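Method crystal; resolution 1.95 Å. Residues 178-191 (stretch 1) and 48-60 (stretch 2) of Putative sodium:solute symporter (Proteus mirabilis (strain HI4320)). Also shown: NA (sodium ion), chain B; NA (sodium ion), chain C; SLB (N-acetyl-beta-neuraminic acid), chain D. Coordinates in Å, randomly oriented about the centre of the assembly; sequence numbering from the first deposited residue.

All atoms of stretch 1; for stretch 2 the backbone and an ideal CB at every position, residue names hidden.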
ATOM      1  N   VAL A 178      -4.046 -13.957   5.806  1.00 18.74           N
ATOM      2  CA  VAL A 178      -3.571 -12.632   5.558  1.00 17.24           C
ATOM      3  C   VAL A 178      -4.756 -11.651   5.640  1.00 19.49           C
ATOM      4  O   VAL A 178      -4.648 -10.548   6.186  1.00 18.64           O
ATOM      5  CB  VAL A 178      -2.929 -12.540   4.160  1.00 16.16           C
ATOM      6  CG1 VAL A 178      -2.695 -11.115   3.831  1.00 16.17           C
ATOM      7  CG2 VAL A 178      -1.589 -13.250   4.147  1.00 16.12           C
ATOM      8  N   ILE A 179      -5.895 -12.068   5.103  1.00 17.32           N
ATOM      9  CA  ILE A 179      -7.063 -11.202   5.103  1.00 19.08           C
ATOM     10  C   ILE A 179      -7.636 -11.066   6.535  1.00 20.00           C
ATOM     11  O   ILE A 179      -7.918  -9.968   7.026  1.00 21.60           O
ATOM     12  CB  ILE A 179      -8.084 -11.744   4.145  1.00 17.22           C
ATOM     13  CG1 ILE A 179      -7.657 -11.389   2.715  1.00 20.42           C
ATOM     14  CG2 ILE A 179      -9.488 -11.211   4.472  1.00 18.75           C
ATOM     15  CD1 ILE A 179      -8.493 -12.103   1.656  1.00 19.55           C
ATOM     16  N   TRP A 180      -7.761 -12.166   7.233  1.00 20.32           N
ATOM     17  CA  TRP A 180      -8.338 -12.072   8.598  1.00 20.09           C
ATOM     18  C   TRP A 180      -7.433 -11.383   9.638  1.00 21.20           C
ATOM     19  O   TRP A 180      -7.957 -10.584  10.423  1.00 25.47           O
ATOM     20  CB  TRP A 180      -8.833 -13.408   9.037  1.00 20.33           C
ATOM     21  CG  TRP A 180     -10.072 -13.851   8.307  1.00 20.70           C
ATOM     22  CD1 TRP A 180     -10.156 -14.912   7.469  1.00 20.64           C
ATOM     23  CD2 TRP A 180     -11.393 -13.274   8.345  1.00 20.43           C
ATOM     24  NE1 TRP A 180     -11.413 -15.032   6.975  1.00 21.32           N
ATOM     25  CE2 TRP A 180     -12.200 -14.049   7.491  1.00 20.53           C
ATOM     26  CE3 TRP A 180     -11.971 -12.208   9.025  1.00 20.06           C
ATOM     27  CZ2 TRP A 180     -13.538 -13.785   7.285  1.00 21.61           C
ATOM     28  CZ3 TRP A 180     -13.294 -11.957   8.829  1.00 19.95           C
ATOM     29  CH2 TRP A 180     -14.069 -12.743   7.998  1.00 21.26           C
ATOM     30  N   THR A 181      -6.114 -11.587   9.590  1.00 20.43           N
ATOM     31  CA  THR A 181      -5.188 -10.672  10.253  1.00 22.75           C
ATOM     32  C   THR A 181      -5.299  -9.176   9.858  1.00 23.17           C
ATOM     33  O   THR A 181      -5.205  -8.294  10.737  1.00 20.56           O
ATOM     34  CB  THR A 181      -3.698 -11.106  10.146  1.00 22.38           C
ATOM     35  OG1 THR A 181      -3.320 -11.213   8.785  1.00 20.39           O
ATOM     36  CG2 THR A 181      -3.458 -12.448  10.861  1.00 23.74           C
ATOM     37  N   ASP A 182      -5.437  -8.907   8.547  1.00 24.42           N
ATOM     38  CA  ASP A 182      -5.681  -7.568   8.033  1.00 22.21           C
ATOM     39  C   ASP A 182      -6.928  -6.920   8.627  1.00 20.61           C
ATOM     40  O   ASP A 182      -6.917  -5.722   8.847  1.00 17.76           O
ATOM     41  CB  ASP A 182      -5.856  -7.472   6.496  1.00 20.78           C
ATOM     42  CG  ASP A 182      -4.576  -7.588   5.719  1.00 23.01           C
ATOM     43  OD1 ASP A 182      -3.486  -7.554   6.310  1.00 19.51           O
ATOM     44  OD2 ASP A 182      -4.658  -7.752   4.447  1.00 21.08           O
ATOM     45  N   VAL A 183      -7.979  -7.696   8.871  1.00 21.15           N
ATOM     46  CA  VAL A 183      -9.242  -7.171   9.400  1.00 21.01           C
ATOM     47  C   VAL A 183      -9.002  -6.684  10.805  1.00 21.00           C
ATOM     48  O   VAL A 183      -9.454  -5.587  11.196  1.00 19.42           O
ATOM     49  CB  VAL A 183     -10.382  -8.221   9.381  1.00 23.12           C
ATOM     50  CG1 VAL A 183     -11.635  -7.766  10.137  1.00 24.74           C
ATOM     51  CG2 VAL A 183     -10.753  -8.611   7.961  1.00 22.57           C
ATOM     52  N   ILE A 184      -8.254  -7.464  11.567  1.00 21.71           N
ATOM     53  CA  ILE A 184      -7.984  -7.112  12.970  1.00 19.75           C
ATOM     54  C   ILE A 184      -7.045  -5.901  12.954  1.00 20.62           C
ATOM     55  O   ILE A 184      -7.207  -4.953  13.736  1.00 23.01           O
ATOM     56  CB  ILE A 184      -7.305  -8.285  13.742  1.00 21.55           C
ATOM     57  CG1 ILE A 184      -8.239  -9.510  13.833  1.00 23.33           C
ATOM     58  CG2 ILE A 184      -6.847  -7.839  15.143  1.00 19.83           C
ATOM     59  CD1 ILE A 184      -7.491 -10.806  14.139  1.00 24.05           C
ATOM     60  N   GLN A 185      -6.031  -5.963  12.077  1.00 22.90           N
ATOM     61  CA  GLN A 185      -5.011  -4.910  12.056  1.00 22.60           C
ATOM     62  C   GLN A 185      -5.595  -3.651  11.516  1.00 21.04           C
ATOM     63  O   GLN A 185      -5.256  -2.606  12.007  1.00 21.65           O
ATOM     64  CB  GLN A 185      -3.787  -5.314  11.249  1.00 20.86           C
ATOM     65  CG  GLN A 185      -3.048  -6.478  11.877  1.00 18.99           C
ATOM     66  CD  GLN A 185      -2.183  -7.203  10.922  1.00 20.87           C
ATOM     67  OE1 GLN A 185      -2.463  -7.254   9.703  1.00 17.93           O
ATOM     68  NE2 GLN A 185      -1.028  -7.689  11.441  1.00 20.48           N
ATOM     69  N   GLY A 186      -6.486  -3.771  10.530  1.00 22.35           N
ATOM     70  CA  GLY A 186      -7.188  -2.636   9.950  1.00 23.22           C
ATOM     71  C   GLY A 186      -8.056  -1.865  10.939  1.00 24.62           C
ATOM     72  O   GLY A 186      -8.110  -0.607  10.955  1.00 23.96           O
ATOM     73  N   LEU A 187      -8.733  -2.626  11.771  1.00 24.26           N
ATOM     74  CA  LEU A 187      -9.631  -2.029  12.726  1.00 24.25           C
ATOM     75  C   LEU A 187      -8.821  -1.526  13.910  1.00 22.15           C
ATOM     76  O   LEU A 187      -9.181  -0.549  14.501  1.00 19.90           O
ATOM     77  CB  LEU A 187     -10.727  -2.998  13.130  1.00 23.61           C
ATOM     78  CG  LEU A 187     -11.572  -3.428  11.947  1.00 25.03           C
ATOM     79  CD1 LEU A 187     -12.490  -4.554  12.347  1.00 25.71           C
ATOM     80  CD2 LEU A 187     -12.389  -2.282  11.384  1.00 25.51           C
ATOM     81  N   LEU A 188      -7.714  -2.183  14.223  1.00 22.77           N
ATOM     82  CA  LEU A 188      -6.838  -1.748  15.304  1.00 24.23           C
ATOM     83  C   LEU A 188      -6.144  -0.421  15.000  1.00 22.01           C
ATOM     84  O   LEU A 188      -6.090   0.431  15.828  1.00 24.65           O
ATOM     85  CB  LEU A 188      -5.789  -2.875  15.609  1.00 25.14           C
ATOM     86  CG  LEU A 188      -4.776  -2.572  16.710  1.00 27.03           C
ATOM     87  CD1 LEU A 188      -5.520  -2.305  18.037  1.00 28.47           C
ATOM     88  CD2 LEU A 188      -3.782  -3.716  16.918  1.00 27.58           C
ATOM     89  N   LEU A 189      -5.588  -0.254  13.800  1.00 21.97           N
ATOM     90  CA  LEU A 189      -4.969   0.994  13.444  1.00 20.87           C
ATOM     91  C   LEU A 189      -6.006   2.108  13.341  1.00 21.16           C
ATOM     92  O   LEU A 189      -5.703   3.240  13.679  1.00 21.60           O
ATOM     93  CB  LEU A 189      -4.109   0.866  12.172  1.00 20.66           C
ATOM     94  CG  LEU A 189      -4.839   0.688  10.851  1.00 19.87           C
ATOM     95  CD1 LEU A 189      -5.330   2.076  10.341  1.00 21.92           C
ATOM     96  CD2 LEU A 189      -4.013   0.009   9.810  1.00 20.70           C
ATOM     97  N   SER A 190      -7.217   1.791  12.895  1.00 21.43           N
ATOM     98  CA  SER A 190      -8.324   2.789  12.784  1.00 21.80           C
ATOM     99  C   SER A 190      -8.764   3.300  14.149  1.00 25.11           C
ATOM    100  O   SER A 190      -8.804   4.490  14.386  1.00 26.19           O
ATOM    101  CB  SER A 190      -9.506   2.186  12.027  1.00 22.19           C
ATOM    102  OG  SER A 190      -9.194   1.941  10.662  1.00 22.50           O
ATOM    103  N   GLY A 191      -9.027   2.405  15.088  1.00 26.18           N
ATOM    104  CA  GLY A 191      -9.424   2.857  16.431  1.00 26.43           C
ATOM    105  C   GLY A 191      -8.259   3.523  17.096  1.00 27.24           C
ATOM    106  O   GLY A 191      -8.428   4.496  17.852  1.00 25.67           O
ATOM    107  N   UNK A  48     -17.260  -7.662   3.184  1.00 21.64           N
ATOM    108  CA  UNK A  48     -16.829  -6.728   4.209  1.00 20.64           C
ATOM    109  C   UNK A  48     -15.408  -7.023   4.641  1.00 20.99           C
ATOM    110  O   UNK A  48     -14.643  -6.108   4.818  1.00 21.15           O
ATOM    111  CB  UNK A  48     -17.771  -6.779   5.414  1.00 20.64           C
ATOM    112  N   UNK A  49     -15.051  -8.298   4.849  1.00 22.51           N
ATOM    113  CA  UNK A  49     -13.684  -8.652   5.286  1.00 20.01           C
ATOM    114  C   UNK A  49     -12.579  -8.320   4.230  1.00 20.70           C
ATOM    115  O   UNK A  49     -11.431  -7.780   4.542  1.00 19.53           O
ATOM    116  CB  UNK A  49     -13.639 -10.146   5.611  1.00 20.01           C
ATOM    117  N   UNK A  50     -12.890  -8.659   2.992  1.00 20.54           N
ATOM    118  CA  UNK A  50     -11.986  -8.294   1.863  1.00 20.59           C
ATOM    119  C   UNK A  50     -11.826  -6.769   1.755  1.00 18.59           C
ATOM    120  O   UNK A  50     -10.747  -6.281   1.478  1.00 19.72           O
ATOM    121  CB  UNK A  50     -12.526  -8.849   0.543  1.00 20.59           C
ATOM    122  N   UNK A  51     -12.876  -6.017   2.030  1.00 19.87           N
ATOM    123  CA  UNK A  51     -12.795  -4.542   1.970  1.00 20.23           C
ATOM    124  C   UNK A  51     -11.972  -3.895   3.058  1.00 19.37           C
ATOM    125  O   UNK A  51     -11.250  -2.947   2.808  1.00 21.31           O
ATOM    126  CB  UNK A  51     -14.205  -3.951   2.027  1.00 20.23           C
ATOM    127  N   UNK A  52     -12.075  -4.412   4.287  1.00 20.26           N
ATOM    128  CA  UNK A  52     -11.159  -4.005   5.355  1.00 18.78           C
ATOM    129  C   UNK A  52      -9.684  -4.400   5.048  1.00 19.21           C
ATOM    130  O   UNK A  52      -8.689  -3.727   5.431  1.00 20.54           O
ATOM    131  CB  UNK A  52     -11.605  -4.636   6.676  1.00 18.78           C
ATOM    132  N   UNK A  53      -9.540  -5.531   4.437  1.00 19.74           N
ATOM    133  CA  UNK A  53      -8.216  -6.035   4.058  1.00 23.57           C
ATOM    134  C   UNK A  53      -7.558  -5.153   2.975  1.00 21.42           C
ATOM    135  O   UNK A  53      -6.319  -4.993   2.973  1.00 18.65           O
ATOM    136  CB  UNK A  53      -8.332  -7.477   3.559  1.00 23.57           C
ATOM    137  N   UNK A  54      -8.387  -4.589   2.089  1.00 19.40           N
ATOM    138  CA  UNK A  54      -7.884  -3.689   1.009  1.00 20.29           C
ATOM    139  C   UNK A  54      -7.366  -2.422   1.690  1.00 19.63           C
ATOM    140  O   UNK A  54      -6.301  -1.983   1.404  1.00 17.33           O
ATOM    141  CB  UNK A  54      -8.971  -3.356  -0.015  1.00 20.29           C
ATOM    142  N   UNK A  55      -8.153  -1.849   2.615  1.00 21.39           N
ATOM    143  CA  UNK A  55      -7.755  -0.629   3.371  1.00 22.01           C
ATOM    144  C   UNK A  55      -6.452  -0.873   4.138  1.00 21.98           C
ATOM    145  O   UNK A  55      -5.541  -0.046   4.089  1.00 20.50           O
ATOM    146  CB  UNK A  55      -8.859  -0.211   4.344  1.00 22.01           C
ATOM    147  N   UNK A  56      -6.344  -2.024   4.815  1.00 22.56           N
ATOM    148  CA  UNK A  56      -5.167  -2.330   5.665  1.00 21.41           C
ATOM    149  C   UNK A  56      -3.925  -2.672   4.823  1.00 20.79           C
ATOM    150  O   UNK A  56      -2.823  -2.357   5.220  1.00 22.58           O
ATOM    151  CB  UNK A  56      -5.485  -3.496   6.603  1.00 21.41           C
ATOM    152  N   UNK A  57      -4.125  -3.270   3.673  1.00 23.39           N
ATOM    153  CA  UNK A  57      -3.069  -3.522   2.651  1.00 22.15           C
ATOM    154  C   UNK A  57      -2.498  -2.167   2.191  1.00 21.16           C
ATOM    155  O   UNK A  57      -1.317  -2.004   2.190  1.00 21.29           O
ATOM    156  CB  UNK A  57      -3.626  -4.303   1.459  1.00 22.15           C
ATOM    157  N   UNK A  58      -3.336  -1.180   1.842  1.00 20.55           N
ATOM    158  CA  UNK A  58      -2.813   0.084   1.258  1.00 19.41           C
ATOM    159  C   UNK A  58      -2.219   1.019   2.302  1.00 17.12           C
ATOM    160  O   UNK A  58      -1.234   1.706   2.034  1.00 17.79           O
ATOM    161  CB  UNK A  58      -3.928   0.819   0.512  1.00 19.41           C
ATOM    162  N   UNK A  59      -2.790   1.017   3.504  1.00 18.77           N
ATOM    163  CA  UNK A  59      -2.388   1.940   4.573  1.00 21.87           C
ATOM    164  C   UNK A  59      -1.381   1.283   5.481  1.00 21.78           C
ATOM    165  O   UNK A  59      -1.735   0.416   6.259  1.00 19.13           O
ATOM    166  CB  UNK A  59      -3.600   2.404   5.384  1.00 21.87           C
ATOM    167  N   UNK A  60      -0.164   1.797   5.433  1.00 20.45           N
ATOM    168  CA  UNK A  60       0.992   1.195   6.096  1.00 20.67           C
ATOM    169  C   UNK A  60       1.575   2.176   7.112  1.00 21.89           C
ATOM    170  O   UNK A  60       0.987   3.224   7.407  1.00 19.83           O
ATOM    171  CB  UNK A  60       2.054   0.788   5.072  1.00 20.67           C
TER
HETATM  172 NA    NA B 501      -1.110  -1.832   6.406  1.00 19.19          NA
HETATM  173 NA    NA C 502      -2.337  -7.982   4.543  1.00 38.95          NA
HETATM  174  C1  SLB D 503       0.637   3.808   2.562  1.00 27.24           C
HETATM  175  C2  SLB D 503      -0.108   4.359   1.378  1.00 25.15           C
HETATM  176  C3  SLB D 503       0.677   5.513   0.797  1.00 24.67           C
HETATM  177  C4  SLB D 503      -0.111   6.279  -0.289  1.00 25.99           C
HETATM  178  C5  SLB D 503      -1.383   6.772   0.400  1.00 26.42           C
HETATM  179  C6  SLB D 503      -2.164   5.574   0.981  1.00 26.08           C
HETATM  180  C7  SLB D 503      -3.455   5.946   1.721  1.00 24.20           C
HETATM  181  C8  SLB D 503      -4.150   4.731   2.277  1.00 22.85           C
HETATM  182  C9  SLB D 503      -5.515   5.083   2.865  1.00 24.83           C
HETATM  183  C10 SLB D 503      -2.590   8.791  -0.344  1.00 28.16           C
HETATM  184  C11 SLB D 503      -3.730   9.241  -1.220  1.00 31.60           C
HETATM  185  N5  SLB D 503      -2.240   7.512  -0.538  1.00 27.84           N
HETATM  186  O1A SLB D 503       0.339   4.254   3.723  1.00 24.48           O
HETATM  187  O1B SLB D 503       1.574   2.949   2.345  1.00 29.61           O
HETATM  188  O2  SLB D 503      -0.318   3.335   0.365  1.00 24.77           O
HETATM  189  O4  SLB D 503       0.655   7.426  -0.794  1.00 24.67           O
HETATM  190  O6  SLB D 503      -1.350   4.862   1.910  1.00 27.94           O
HETATM  191  O7  SLB D 503      -3.176   6.799   2.836  1.00 23.82           O
HETATM  192  O8  SLB D 503      -4.304   3.750   1.258  1.00 25.09           O
HETATM  193  O9  SLB D 503      -6.444   5.551   1.856  1.00 27.58           O
HETATM  194  O10 SLB D 503      -2.071   9.523   0.516  1.00 26.82           O

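Two helices of one chain cross at 68°, their axes approaching to 7.9 Å, so each position of 48-60 can be judged by what its CA-to-CB bond meets.

Position 48 points sideways, with nothing of stretch 1 within 5.5 Å of its ideal CB; only a long side chain could reach back. It is Trp 48, chi1 p: CZ3 lies 3.7 Å from Val 183 CG1, and its six-membered ring receives the edge of Trp 180, planes at 70°.

Position 49 points toward stretch 1, its ideal CB 3.6 Å from Trp 180 CH2 and 4.0 Å from Val 183 CG2. So close a fit favours a small residue. Ala 49 places its CB over the face of the Trp 180 six-membered ring, 3.9 Å from the centroid.

Positions 50 and 51 face away or lie out of reach, so stretch 1 sets little limit; they are Ala 50 and Gly 51.

Position 52 points toward stretch 1, its ideal CB 4.3 Å from Val 183 CG2. A medium apolar side chain suits, branched or not. Val 52 (chi1 t) sets CG1 3.8 Å from Val 183 CA; an ideal CB on Gly 186 would clash with CG1 at 2.9 Å.

At 53 the ideal CB lies 3.8 Å from Asp 182 OD2, an acceptor whose carboxylate also binds sodium through both oxygens. A short donor, Ser, Thr or perhaps Cys, fits. Ser 53 OG donates to Asp 182 OD2 at 2.7 Å.

Position 54 faces away and is Val 54.

Position 55 points sideways, with no atom of stretch 1 near its ideal CB; a long apolar or aromatic group could reach Leu 189. Phe 55 does, CE2 4.2 Å from Leu 189 CD1.

At 56 the ideal CB is 3.5 Å from Asp 182 O and 3.9 Å from Gly 186 CA. Ala or Gly is expected; it is Ala 56, whose O binds the other sodium at 2.1 Å.

Position 57 points sideways, its ideal CB 4.7 Å from Asp 182 OD2; small polar groups suit. Thr 57 OG1 instead donates to Ser 53 O at 2.7 Å.

Position 58 is beyond stretch 1 but beside the sialic acid, inviting a hydroxyl: Thr 58 OG1 hydrogen-bonds SLB O8.

Position 59 leaves helical geometry (-95/112) and points toward stretch 1; an apolar residue fits. Leu 59 CD2 meets Leu 189 CD1 at 4.2 Å.

Position 60 faces away, near the ligand carboxylate; a donor suits. Ser 60 OG donates to SLB O1B.

Stretch 2 48-60: WAAGVSVFATTLS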
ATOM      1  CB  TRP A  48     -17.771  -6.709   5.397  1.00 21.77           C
ATOM      2  CG  TRP A  48     -17.712  -7.921   6.340  1.00 22.77           C
ATOM      3  CD1 TRP A  48     -18.508  -9.025   6.311  1.00 23.92           C
ATOM      4  CD2 TRP A  48     -16.844  -8.066   7.466  1.00 23.63           C
ATOM      5  NE1 TRP A  48     -18.150  -9.900   7.338  1.00 25.77           N
ATOM      6  CE2 TRP A  48     -17.140  -9.320   8.071  1.00 26.46           C
ATOM      7  CE3 TRP A  48     -15.840  -7.251   8.029  1.00 24.23           C
ATOM      8  CZ2 TRP A  48     -16.451  -9.800   9.203  1.00 26.88           C
ATOM      9  CZ3 TRP A  48     -15.156  -7.739   9.169  1.00 26.48           C
ATOM     10  CH2 TRP A  48     -15.460  -9.007   9.727  1.00 25.64           C
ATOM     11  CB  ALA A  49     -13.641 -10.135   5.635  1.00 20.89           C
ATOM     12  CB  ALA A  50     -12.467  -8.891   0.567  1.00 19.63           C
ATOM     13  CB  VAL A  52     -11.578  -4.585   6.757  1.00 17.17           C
ATOM     14  CG1 VAL A  52     -10.609  -4.041   7.818  1.00 17.20           C
ATOM     15  CG2 VAL A  52     -13.026  -4.126   7.108  1.00 18.36           C
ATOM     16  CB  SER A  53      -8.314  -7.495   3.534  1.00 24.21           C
ATOM     17  OG  SER A  53      -7.024  -7.941   3.119  1.00 30.78           O
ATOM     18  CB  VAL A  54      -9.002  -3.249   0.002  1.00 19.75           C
ATOM     19  CG1 VAL A  54      -8.535  -2.069  -0.832  1.00 20.17           C
ATOM     20  CG2 VAL A  54      -9.441  -4.364  -0.907  1.00 21.65           C
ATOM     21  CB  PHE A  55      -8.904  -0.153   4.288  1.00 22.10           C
ATOM     22  CG  PHE A  55      -8.596   1.091   5.106  1.00 24.29           C
ATOM     23  CD1 PHE A  55      -8.520   2.322   4.495  1.00 21.61           C
ATOM     24  CD2 PHE A  55      -8.433   1.024   6.506  1.00 23.78           C
ATOM     25  CE1 PHE A  55      -8.250   3.459   5.225  1.00 22.77           C
ATOM     26  CE2 PHE A  55      -8.161   2.164   7.237  1.00 21.65           C
ATOM     27  CZ  PHE A  55      -8.083   3.381   6.597  1.00 22.88           C
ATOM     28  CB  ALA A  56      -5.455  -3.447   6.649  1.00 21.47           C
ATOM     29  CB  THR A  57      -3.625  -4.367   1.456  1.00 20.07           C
ATOM     30  OG1 THR A  57      -3.969  -5.692   1.890  1.00 19.05           O
ATOM     31  CG2 THR A  57      -2.628  -4.492   0.216  1.00 18.08           C
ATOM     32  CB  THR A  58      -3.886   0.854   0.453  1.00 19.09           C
ATOM     33  OG1 THR A  58      -5.005   1.115   1.308  1.00 19.61           O
ATOM     34  CG2 THR A  58      -4.364   0.063  -0.747  1.00 19.62           C
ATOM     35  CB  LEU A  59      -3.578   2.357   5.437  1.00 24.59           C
ATOM     36  CG  LEU A  59      -3.384   3.635   6.256  1.00 24.22           C
ATOM     37  CD1 LEU A  59      -4.727   4.235   6.679  1.00 25.96           C
ATOM     38  CD2 LEU A  59      -2.518   3.391   7.464  1.00 25.30           C
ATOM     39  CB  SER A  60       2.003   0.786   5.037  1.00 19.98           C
ATOM     40  OG  SER A  60       2.830   1.848   4.626  1.00 18.80           O
TER
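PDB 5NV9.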